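Local structure of CooT (Carboxydothermus hydrogenoformans, 6FAN) at residues Leu24-Glu28 with Glu29-Leu33. The protein is a putative nickel chaperone, probably binding nickel for the maturation of carbon monoxide dehydrogenase. Numbering follows the deposited sequence.
Sequences LIPTE and EGLLL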
loop_
_atom_site.group_PDB
_atom_site.type_symbol
_atom_site.label_atom_id
_atom_site.label_comp_id
_atom_site.label_asym_id
_atom_site.label_seq_id
_atom_site.Cartn_x
_atom_site.Cartn_y
_atom_site.Cartn_z
ATOM N N LEU E 24 -4.604 -5.561 -0.191
ATOM C CA LEU E 24 -4.940 -4.594 -1.251
ATOM C C LEU E 24 -4.240 -5.068 -2.538
ATOM O O LEU E 24 -3.028 -5.210 -2.565
ATOM C CB LEU E 24 -4.476 -3.169 -0.858
ATOM C CG LEU E 24 -4.928 -2.006 -1.746
ATOM C CD1 LEU E 24 -4.951 -0.695 -0.993
ATOM C CD2 LEU E 24 -4.039 -1.861 -2.970
ATOM N N ILE E 25 -5.032 -5.344 -3.570
ATOM C CA ILE E 25 -4.558 -6.007 -4.804
ATOM C C ILE E 25 -5.025 -5.159 -5.999
ATOM O O ILE E 25 -6.207 -5.143 -6.291
ATOM C CB ILE E 25 -5.168 -7.446 -4.932
ATOM C CG1 ILE E 25 -4.833 -8.282 -3.682
ATOM C CG2 ILE E 25 -4.743 -8.135 -6.196
ATOM C CD1 ILE E 25 -5.931 -9.271 -3.276
ATOM N N PRO E 26 -4.107 -4.456 -6.680
ATOM C CA PRO E 26 -4.434 -3.809 -7.938
ATOM C C PRO E 26 -4.903 -4.840 -8.980
ATOM O O PRO E 26 -4.290 -5.916 -9.112
ATOM C CB PRO E 26 -3.111 -3.145 -8.368
ATOM C CG PRO E 26 -2.377 -2.949 -7.032
ATOM C CD PRO E 26 -2.700 -4.219 -6.320
ATOM N N THR E 27 -6.044 -4.573 -9.621
ATOM C CA THR E 27 -6.561 -5.443 -10.696
ATOM C C THR E 27 -6.932 -4.583 -11.877
ATOM O O THR E 27 -6.900 -3.316 -11.769
ATOM C CB THR E 27 -7.789 -6.293 -10.249
ATOM O OG1 THR E 27 -8.968 -5.479 -10.220
ATOM C CG2 THR E 27 -7.613 -6.958 -8.874
ATOM N N GLU E 28 -7.317 -5.221 -12.992
ATOM C CA GLU E 28 -7.793 -4.442 -14.183
ATOM C C GLU E 28 -9.072 -3.681 -13.875
ATOM O O GLU E 28 -9.242 -2.587 -14.425
ATOM C CB GLU E 28 -7.965 -5.325 -15.418
ATOM C CG GLU E 28 -6.584 -5.856 -15.890
ATOM C CD GLU E 28 -6.697 -6.743 -17.151
ATOM O OE1 GLU E 28 -7.724 -6.735 -17.848
ATOM O OE2 GLU E 28 -5.777 -7.492 -17.469
ATOM N N GLU E 29 -9.915 -4.224 -12.985
ATOM C CA GLU E 29 -11.155 -3.583 -12.551
ATOM C C GLU E 29 -11.016 -2.548 -11.422
ATOM O O GLU E 29 -12.004 -1.945 -11.021
ATOM C CB GLU E 29 -12.207 -4.626 -12.118
ATOM C CG GLU E 29 -12.686 -5.561 -13.198
ATOM C CD GLU E 29 -11.709 -6.719 -13.508
ATOM O OE1 GLU E 29 -11.293 -7.459 -12.575
ATOM O OE2 GLU E 29 -11.340 -6.867 -14.696
ATOM N N GLY E 30 -9.813 -2.341 -10.904
ATOM C CA GLY E 30 -9.643 -1.428 -9.750
ATOM C C GLY E 30 -8.842 -2.048 -8.632
ATOM O O GLY E 30 -8.315 -3.179 -8.761
ATOM N N LEU E 31 -8.709 -1.318 -7.537
ATOM C CA LEU E 31 -8.002 -1.838 -6.371
ATOM C C LEU E 31 -8.984 -2.718 -5.637
ATOM O O LEU E 31 -10.068 -2.263 -5.275
ATOM C CB LEU E 31 -7.520 -0.702 -5.466
ATOM C CG LEU E 31 -6.600 0.331 -6.142
ATOM C CD1 LEU E 31 -6.205 1.397 -5.107
ATOM C CD2 LEU E 31 -5.349 -0.270 -6.806
ATOM N N LEU E 32 -8.631 -3.981 -5.440
ATOM C CA LEU E 32 -9.453 -4.868 -4.664
ATOM C C LEU E 32 -8.942 -4.912 -3.205
ATOM O O LEU E 32 -7.778 -5.288 -2.945
ATOM C CB LEU E 32 -9.422 -6.277 -5.261
ATOM C CG LEU E 32 -10.063 -7.475 -4.526
ATOM C CD1 LEU E 32 -11.503 -7.258 -4.104
ATOM C CD2 LEU E 32 -10.022 -8.687 -5.462
ATOM N N LEU E 33 -9.830 -4.556 -2.269
ATOM C CA LEU E 33 -9.497 -4.512 -0.829
ATOM C C LEU E 33 -10.238 -5.599 -0.118
ATOM O O LEU E 33 -11.408 -5.827 -0.402
ATOM C CB LEU E 33 -9.855 -3.148 -0.241
ATOM C CG LEU E 33 -8.887 -1.989 -0.450
ATOM C CD1 LEU E 33 -8.664 -1.598 -1.926
ATOM C CD2 LEU E 33 -9.437 -0.784 0.280
#
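Thr27 and Gly30 face each other at the tip of a beta hairpin with a two-residue loop, closed by a type I turn with Glu28 and Glu29 at its corners. The hairpin joins strands 13-27 and 30-35 of the CooT sheet. Ile25 and Leu32 form a hydrogen-bonded antiparallel pair, with Ile25 N to Leu32 O and Leu32 N to Ile25 O both 2.8 Å. Pro26 has no N-H, but it occupies a non-hydrogen-bonded site opposite Leu31, where none is needed between these strands.

Leu24, Pro26, Leu31 and Leu33 share one face of the sheet. Leu24 and Leu33 lie side by side and point the same way, with Leu24 CG 3.8 Å from Leu33 CD1. Leu31 touches the proline ring with CD2, which lies 4.0 Å from Pro26 CB. Beyond the hairpin, Leu24 packs on Ile57 and on Leu50 of the second subunit, and Leu31 packs on Leu59.

Ile25, Thr27 and Leu32 lie on the other face. Thr27 CG2 meets Leu32 CB at 4.1 Å. The threonine hydroxyl sits between its own backbone N and carbonyl carbon (chi1 77°), which directs it across the turn. There it accepts a weak bond from Glu29 N. Gly30 O takes two bonds from opposite faces of its carbonyl plane: one from Thr27 N and one from Thr27 OG1, each 2.8 Å long.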